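Local coordinates for protein lipid A deacylase PagL (Pseudomonas aeruginosa, PDB 2ERV) that removes the ester-linked acyl chain at the 3 position of lipid A in lipopolysaccharide, acting as a beta-barrel hydrolase of the outer membrane, at residues S61-F66 against E105-A110; G44-E49 against K57-F62; T32-L37 against Y68-D73. All blocks are in the same frame, centred on the assembly; numbering follows the deposited sequence.

Contact 1 (S61-F66 against E105-A110); sequences SFAPVF and EDRIGA. With CA (calcium ion), chain C; CXE (pentaethylene glycol monodecyl ether), chain E.
Ser61, Ala63 and Val65 line up on one face of their strand and meet Glu105 and Arg107, which project from strand 102-114 across the barrel interior. Glu105 reaches over because its chain is fully extended: CG is anti to the backbone N (chi1 -179°), and beyond it the chain runs straight to the carboxylate. Glu105 OE2 comes to 3.2 Å from OG of Ser61, a short hydroxyl-bearing side chain that leaves room for it. Glu105 OE1 lies 3.4 Å from CB of Ala63, where a lone methyl lets the carboxylate come close. Arg107 arrives differently. Its CG sits between the backbone N and the carbonyl carbon (chi1 43°), and a bend at chi3 (-69°) swings NE round towards Val65. Val65 CG2 rests 3.6 Å above the plane of the Arg107 guanidinium, over its centre, the two side chains crossing at about a right angle; one methyl of the branched valine packs on the flat face, leaving NH1 to its salt bridge with Asp42. Arg18 forms a salt bridge with Glu105 OE2; the Arg107 NH1 to Glu105 OE1 pair is long at 3.7 Å. On the other face of strand 102-114, Asp106 OD2 binds a calcium ion at 2.5 Å. Buried charge networks are common inside small outer-membrane beta-barrels; this one lies near the active site, the Glu105 side chain about 7 Å from that of His126.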
# COMPACT_ATOMS: atom_id res chain seq x y z
N SER A 61 6.37 -1.31 6.45
CA SER A 61 6.27 -2.28 5.36
C SER A 61 7.16 -1.89 4.20
O SER A 61 7.57 -0.72 4.04
CB SER A 61 4.80 -2.38 4.93
OG SER A 61 4.38 -1.12 4.50
N PHE A 62 7.52 -2.88 3.40
CA PHE A 62 8.34 -2.66 2.26
C PHE A 62 7.94 -3.65 1.15
O PHE A 62 7.82 -4.83 1.40
CB PHE A 62 9.81 -2.88 2.60
CG PHE A 62 10.71 -2.63 1.44
CD1 PHE A 62 11.11 -1.34 1.13
CD2 PHE A 62 11.10 -3.68 0.62
CE1 PHE A 62 11.90 -1.10 0.03
CE2 PHE A 62 11.91 -3.44 -0.48
CZ PHE A 62 12.31 -2.15 -0.76
N ALA A 63 7.72 -3.14 -0.07
CA ALA A 63 7.24 -3.96 -1.19
C ALA A 63 7.79 -3.50 -2.52
O ALA A 63 7.90 -2.27 -2.75
CB ALA A 63 5.65 -3.94 -1.24
N PRO A 64 8.14 -4.46 -3.40
CA PRO A 64 8.23 -4.15 -4.82
C PRO A 64 6.80 -4.01 -5.30
O PRO A 64 5.92 -4.81 -4.90
CB PRO A 64 8.90 -5.40 -5.44
CG PRO A 64 8.66 -6.54 -4.43
CD PRO A 64 8.44 -5.88 -3.11
N VAL A 65 6.53 -2.98 -6.09
CA VAL A 65 5.18 -2.75 -6.62
C VAL A 65 5.28 -2.62 -8.15
O VAL A 65 5.95 -1.71 -8.65
CB VAL A 65 4.55 -1.44 -6.04
CG1 VAL A 65 3.13 -1.22 -6.57
CG2 VAL A 65 4.56 -1.46 -4.47
N PHE A 66 4.59 -3.49 -8.87
CA PHE A 66 4.54 -3.44 -10.35
C PHE A 66 3.46 -2.46 -10.76
O PHE A 66 2.43 -2.38 -10.11
CB PHE A 66 4.21 -4.83 -10.92
CG PHE A 66 5.39 -5.78 -10.84
CD1 PHE A 66 6.35 -5.82 -11.86
CD2 PHE A 66 5.57 -6.57 -9.71
CE1 PHE A 66 7.45 -6.66 -11.77
CE2 PHE A 66 6.67 -7.44 -9.62
CZ PHE A 66 7.61 -7.47 -10.65
N GLU A 105 2.32 -8.32 2.92
CA GLU A 105 1.51 -7.20 2.47
C GLU A 105 1.14 -7.50 1.03
O GLU A 105 2.05 -7.60 0.24
CB GLU A 105 2.35 -5.92 2.44
CG GLU A 105 1.58 -4.67 1.99
CD GLU A 105 2.46 -3.41 1.99
OE1 GLU A 105 3.52 -3.45 1.32
OE2 GLU A 105 2.10 -2.40 2.69
N ASP A 106 -0.14 -7.68 0.71
CA ASP A 106 -0.61 -7.84 -0.68
C ASP A 106 -1.43 -6.62 -1.05
O ASP A 106 -2.33 -6.24 -0.29
CB ASP A 106 -1.55 -9.05 -0.79
CG ASP A 106 -0.84 -10.37 -0.54
OD1 ASP A 106 0.27 -10.61 -1.06
OD2 ASP A 106 -1.29 -11.21 0.26
N ARG A 107 -1.12 -6.00 -2.19
CA ARG A 107 -1.78 -4.75 -2.51
C ARG A 107 -2.16 -4.65 -3.99
O ARG A 107 -1.47 -5.22 -4.85
CB ARG A 107 -0.87 -3.56 -2.17
CG ARG A 107 0.57 -3.80 -2.60
CD ARG A 107 1.55 -2.86 -1.94
NE ARG A 107 1.36 -1.51 -2.43
CZ ARG A 107 2.07 -0.47 -2.00
NH1 ARG A 107 2.98 -0.63 -1.06
NH2 ARG A 107 1.87 0.70 -2.52
N ILE A 108 -3.25 -3.94 -4.25
CA ILE A 108 -3.60 -3.47 -5.61
C ILE A 108 -3.99 -2.02 -5.54
O ILE A 108 -4.27 -1.50 -4.47
CB ILE A 108 -4.76 -4.26 -6.23
CG1 ILE A 108 -5.97 -4.26 -5.29
CG2 ILE A 108 -4.34 -5.68 -6.49
CD1 ILE A 108 -7.28 -4.55 -5.99
N GLY A 109 -4.03 -1.34 -6.68
CA GLY A 109 -4.25 0.08 -6.67
C GLY A 109 -4.49 0.55 -8.11
O GLY A 109 -4.16 -0.17 -9.08
N ALA A 110 -5.01 1.76 -8.24
CA ALA A 110 -5.22 2.40 -9.53
C ALA A 110 -5.19 3.91 -9.29
O ALA A 110 -5.55 4.40 -8.19
CB ALA A 110 -6.59 1.95 -10.11
CA CA C . -0.87 -13.34 -0.89
C10 CXE E . -13.32 7.60 5.87
O11 CXE E . -12.07 7.16 5.35
C12 CXE E . -12.26 6.35 4.19
C13 CXE E . -11.57 7.00 2.99
O14 CXE E . -11.05 5.95 2.19
C15 CXE E . -11.46 6.00 0.83
C16 CXE E . -11.63 4.58 0.33
O17 CXE E . -11.05 4.50 -0.95
C18 CXE E . -11.65 3.49 -1.76
C19 CXE E . -10.60 2.47 -2.18
O20 CXE E . -11.19 1.17 -2.06
C21 CXE E . -11.26 0.43 -3.29
C22 CXE E . -9.85 0.27 -3.83
O23 CXE E . -9.82 -0.69 -4.90
C24 CXE E . -8.57 -0.64 -5.56
C25 CXE E . -8.89 -0.61 -7.04
O26 CXE E . -7.84 -1.25 -7.73

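Contact 2 (G44-E49 against K57-F62); sequences GYTYWE and KHSLSF
With CG of Tyr45 anti to its backbone N (chi1 157°) and CG of His58 anti to its carbonyl carbon (chi1 -51°), the two side chains run side by side, and their rings meet rim to rim. Tyr45 OH and His58 ND1 are modelled only 2.4 Å apart, a value too short to be trusted, although a hydrogen bond is plausible. CE1 of His58 also touches CD1 of Tyr47 at 3.5 Å, completing an aromatic cluster, and Leu60 CD1 packs at the edge of the Tyr45 ring. Beneath these groups the backbones form a regular antiparallel ladder between the arms of a beta hairpin in the barrel wall; aromatic rings on its Tyr45 and Tyr47 face are consistent with the belts of such residues near membrane interfaces. The face of Thr46, Trp48 and Ser59 looks into the barrel. There Trp48 NE1 gives a nearly straight bond (176°) of 3.1 Å to Ser59 OG, which lies in the plane of the ring. Thr46 CG2 sits 3.4 Å above one face of the Trp48 indole, offset toward the rim. A water binds Thr46 OG1, Ser59 OG and Ser61 OG. The Trp48 side chain lies about 6 Å from that of the catalytic Glu140.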
# COMPACT_ATOMS: atom_id res chain seq x y z
N GLY A 44 6.55 2.01 3.68
CA GLY A 44 5.34 2.56 4.25
C GLY A 44 5.38 2.56 5.76
O GLY A 44 5.85 1.60 6.39
N TYR A 45 4.92 3.65 6.36
CA TYR A 45 4.74 3.65 7.79
C TYR A 45 3.23 3.88 8.01
O TYR A 45 2.71 4.87 7.53
CB TYR A 45 5.59 4.76 8.47
CG TYR A 45 4.96 5.08 9.77
CD1 TYR A 45 5.01 4.17 10.83
CD2 TYR A 45 4.19 6.24 9.93
CE1 TYR A 45 4.36 4.43 12.02
CE2 TYR A 45 3.52 6.51 11.13
CZ TYR A 45 3.61 5.59 12.17
OH TYR A 45 2.93 5.85 13.36
N THR A 46 2.53 2.99 8.72
CA THR A 46 1.05 3.10 8.80
C THR A 46 0.66 3.16 10.23
O THR A 46 1.21 2.42 11.05
CB THR A 46 0.36 1.88 8.11
OG1 THR A 46 0.78 1.80 6.72
CG2 THR A 46 -1.17 2.05 8.07
N TYR A 47 -0.27 4.06 10.55
CA TYR A 47 -0.90 4.02 11.86
C TYR A 47 -2.32 3.47 11.68
O TYR A 47 -3.03 3.85 10.75
CB TYR A 47 -0.98 5.44 12.48
CG TYR A 47 -1.73 5.48 13.78
CD1 TYR A 47 -1.11 5.10 14.95
CD2 TYR A 47 -3.05 5.91 13.84
CE1 TYR A 47 -1.79 5.11 16.16
CE2 TYR A 47 -3.74 5.93 15.09
CZ TYR A 47 -3.08 5.53 16.20
OH TYR A 47 -3.68 5.55 17.44
N TRP A 48 -2.71 2.59 12.60
CA TRP A 48 -3.98 1.89 12.56
C TRP A 48 -4.71 2.27 13.82
O TRP A 48 -4.24 1.90 14.90
CB TRP A 48 -3.73 0.36 12.66
CG TRP A 48 -2.89 -0.20 11.49
CD1 TRP A 48 -1.51 -0.15 11.36
CD2 TRP A 48 -3.37 -0.79 10.28
NE1 TRP A 48 -1.11 -0.71 10.16
CE2 TRP A 48 -2.24 -1.11 9.47
CE3 TRP A 48 -4.66 -1.11 9.77
CZ2 TRP A 48 -2.36 -1.72 8.21
CZ3 TRP A 48 -4.76 -1.72 8.56
CH2 TRP A 48 -3.64 -2.01 7.77
N GLU A 49 -5.85 2.92 13.67
CA GLU A 49 -6.74 3.25 14.77
C GLU A 49 -7.07 2.00 15.57
O GLU A 49 -7.23 0.90 15.00
CB GLU A 49 -8.02 3.89 14.25
CG GLU A 49 -8.99 4.36 15.33
CD GLU A 49 -10.37 4.76 14.83
OE1 GLU A 49 -10.68 4.65 13.62
OE2 GLU A 49 -11.17 5.20 15.69
N LYS A 57 -1.93 1.09 16.72
CA LYS A 57 -0.73 0.32 16.40
C LYS A 57 -0.04 0.90 15.14
O LYS A 57 -0.61 1.72 14.44
CB LYS A 57 -1.08 -1.15 16.15
CG LYS A 57 -1.53 -1.91 17.37
CD LYS A 57 -0.39 -2.13 18.39
CE LYS A 57 -0.82 -3.09 19.51
NZ LYS A 57 -1.89 -2.54 20.39
N HIS A 58 1.19 0.47 14.88
CA HIS A 58 1.97 1.02 13.76
C HIS A 58 2.53 -0.16 12.99
O HIS A 58 2.79 -1.21 13.57
CB HIS A 58 3.16 1.84 14.31
CG HIS A 58 2.77 2.87 15.33
ND1 HIS A 58 2.52 4.18 15.00
CD2 HIS A 58 2.56 2.76 16.66
CE1 HIS A 58 2.20 4.85 16.09
NE2 HIS A 58 2.19 4.01 17.11
N SER A 59 2.69 0.01 11.69
CA SER A 59 3.34 -1.02 10.89
C SER A 59 4.39 -0.36 9.99
O SER A 59 4.23 0.78 9.57
CB SER A 59 2.32 -1.83 10.08
OG SER A 59 1.73 -1.05 9.07
N LEU A 60 5.46 -1.10 9.73
CA LEU A 60 6.48 -0.66 8.78
C LEU A 60 6.45 -1.73 7.70
O LEU A 60 6.48 -2.92 7.99
CB LEU A 60 7.87 -0.69 9.44
CG LEU A 60 8.63 0.54 9.96
CD1 LEU A 60 7.74 1.74 10.28
CD2 LEU A 60 9.58 0.20 11.17
N SER A 61 6.37 -1.31 6.45
CA SER A 61 6.27 -2.28 5.36
C SER A 61 7.16 -1.89 4.20
O SER A 61 7.57 -0.72 4.04
CB SER A 61 4.80 -2.38 4.93
OG SER A 61 4.38 -1.12 4.50
N PHE A 62 7.52 -2.88 3.40
CA PHE A 62 8.34 -2.66 2.26
C PHE A 62 7.94 -3.65 1.15
O PHE A 62 7.82 -4.83 1.40
CB PHE A 62 9.81 -2.88 2.60
CG PHE A 62 10.71 -2.63 1.44
CD1 PHE A 62 11.11 -1.34 1.13
CD2 PHE A 62 11.10 -3.68 0.62
CE1 PHE A 62 11.90 -1.10 0.03
CE2 PHE A 62 11.91 -3.44 -0.48
CZ PHE A 62 12.31 -2.15 -0.76
O HOH W 1 2.92 -0.03 6.75

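Contact 3 (T32-L37 against Y68-D73); sequences TSTGRL and YEFAGD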
# COMPACT_ATOMS: atom_id res chain seq x y z
N THR A 32 4.54 -0.42 -25.45
CA THR A 32 3.80 -0.32 -26.72
C THR A 32 3.11 1.05 -26.71
O THR A 32 3.24 1.82 -25.72
CB THR A 32 2.74 -1.45 -26.85
OG1 THR A 32 1.82 -1.37 -25.75
CG2 THR A 32 3.38 -2.85 -26.69
N SER A 33 2.33 1.31 -27.76
CA SER A 33 1.53 2.53 -27.82
C SER A 33 0.49 2.55 -26.68
O SER A 33 0.02 3.61 -26.26
CB SER A 33 0.84 2.63 -29.19
OG SER A 33 -0.00 1.50 -29.40
N THR A 34 0.16 1.37 -26.16
CA THR A 34 -0.80 1.24 -25.06
C THR A 34 -0.28 1.76 -23.73
O THR A 34 -1.03 2.38 -22.98
CB THR A 34 -1.27 -0.22 -24.94
OG1 THR A 34 -2.01 -0.51 -26.14
CG2 THR A 34 -2.30 -0.40 -23.84
N GLY A 35 1.00 1.53 -23.45
CA GLY A 35 1.56 1.82 -22.14
C GLY A 35 2.78 0.95 -21.93
O GLY A 35 3.38 0.46 -22.91
N ARG A 36 3.14 0.72 -20.66
CA ARG A 36 4.34 -0.04 -20.35
C ARG A 36 4.13 -0.63 -18.97
O ARG A 36 3.35 -0.07 -18.16
CB ARG A 36 5.57 0.85 -20.35
CG ARG A 36 5.42 2.10 -19.46
CD ARG A 36 6.70 2.87 -19.18
NE ARG A 36 6.44 4.00 -18.25
CZ ARG A 36 7.27 4.39 -17.29
NH1 ARG A 36 8.41 3.73 -17.05
NH2 ARG A 36 6.96 5.43 -16.52
N LEU A 37 4.83 -1.74 -18.72
CA LEU A 37 4.99 -2.29 -17.39
C LEU A 37 6.22 -1.63 -16.77
O LEU A 37 7.28 -1.50 -17.41
CB LEU A 37 5.14 -3.81 -17.40
CG LEU A 37 5.23 -4.50 -16.00
CD1 LEU A 37 3.87 -4.46 -15.27
CD2 LEU A 37 5.70 -5.97 -16.14
N TYR A 68 1.30 -0.99 -14.20
CA TYR A 68 1.10 -0.80 -15.63
C TYR A 68 0.62 0.64 -15.85
O TYR A 68 -0.44 1.03 -15.36
CB TYR A 68 0.11 -1.81 -16.24
CG TYR A 68 0.17 -1.74 -17.74
CD1 TYR A 68 1.10 -2.51 -18.48
CD2 TYR A 68 -0.63 -0.84 -18.43
CE1 TYR A 68 1.15 -2.42 -19.91
CE2 TYR A 68 -0.54 -0.71 -19.79
CZ TYR A 68 0.36 -1.51 -20.52
OH TYR A 68 0.40 -1.36 -21.87
N GLU A 69 1.37 1.41 -16.64
CA GLU A 69 1.08 2.82 -16.81
C GLU A 69 0.64 2.97 -18.24
O GLU A 69 1.39 2.65 -19.14
CB GLU A 69 2.32 3.66 -16.57
CG GLU A 69 2.09 5.15 -16.84
CD GLU A 69 3.41 5.91 -16.92
OE1 GLU A 69 4.14 5.78 -17.95
OE2 GLU A 69 3.70 6.63 -15.95
N PHE A 70 -0.60 3.41 -18.44
CA PHE A 70 -1.12 3.62 -19.76
C PHE A 70 -0.61 4.93 -20.38
O PHE A 70 -0.37 5.89 -19.66
CB PHE A 70 -2.66 3.66 -19.67
CG PHE A 70 -3.28 2.36 -19.27
CD1 PHE A 70 -3.66 1.43 -20.26
CD2 PHE A 70 -3.48 2.03 -17.91
CE1 PHE A 70 -4.24 0.20 -19.91
CE2 PHE A 70 -4.04 0.78 -17.52
CZ PHE A 70 -4.42 -0.15 -18.53
N ALA A 71 -0.47 4.99 -21.70
CA ALA A 71 -0.03 6.22 -22.39
C ALA A 71 -0.84 7.47 -21.98
O ALA A 71 -2.04 7.40 -21.67
CB ALA A 71 -0.12 6.04 -23.90
N GLY A 72 -0.19 8.62 -21.95
CA GLY A 72 -0.91 9.85 -21.67
C GLY A 72 0.11 10.97 -21.74
O GLY A 72 1.30 10.73 -22.04
N ASP A 73 -0.37 12.19 -21.50
CA ASP A 73 0.49 13.34 -21.46
C ASP A 73 0.33 13.94 -20.07
O ASP A 73 1.01 13.47 -19.13
CB ASP A 73 0.17 14.34 -22.56
CG ASP A 73 1.04 15.57 -22.48
OD1 ASP A 73 2.25 15.43 -22.75
OD2 ASP A 73 0.63 16.72 -22.15
O HOH W 2 2.04 -2.67 -23.29
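Glu69 OE1 accepts two hydrogen bonds from Arg36, one from NE at 2.9 Å and one from NH2 at 3.2 Å, which together form a salt bridge. Both nitrogens approach from the same side, above the carboxylate plane, although OE1 itself lies close to the plane of the guanidinium; the two flat groups are turned 59° apart. CG of Glu69 is anti to its backbone N (chi1 176°). The two extended, oppositely charged chains lie side by side on one face of the strand pair. Arg36 NH1 has a further partner in Ser28 OG. Here the arms of the 35-48 and 57-70 hairpin pair at one end of the barrel, just after a tight turn, Ser33-Thr34, that joins strand 29-32 to strand 35-48. Thr32 OG1 accepts from Thr34 N in an ST turn, and a water links it to Tyr68 OH. Gly35, with no side chain, lets the backbones close to 4.0 Å between its CA and that of Phe70, and its phi of 156° suits glycine in particular. Tyr68 uses the room this leaves: its ring sits against the neighbouring backbone, with Arg36 O 3.4 Å above one face of the Tyr68 ring. Ala71 N donates to Thr34 O at 3.0 Å.

Strand 57-70 runs through all three contacts. In chain order it meets its hairpin partner, strand 35-48, in contact 2, then faces strand 102-114 in contact 1, and finally pairs with strand 35-48 again in contact 3. Contacts 2 and 3 are thus two ends of one hairpin seam, with centres about 31 Å apart on opposite sides of the chain's centre. Contact 1 lies between them, about 14 Å from contact 2 and 19 Å from contact 3, centre to centre. Strand 75-88 intervenes in the wall, so contact 1 joins its two strands through side chains in the lumen. Contacts 2 and 3 zip the wall of this outer-membrane enzyme's barrel; Ser61 and Phe62 belong to both contacts 1 and 2.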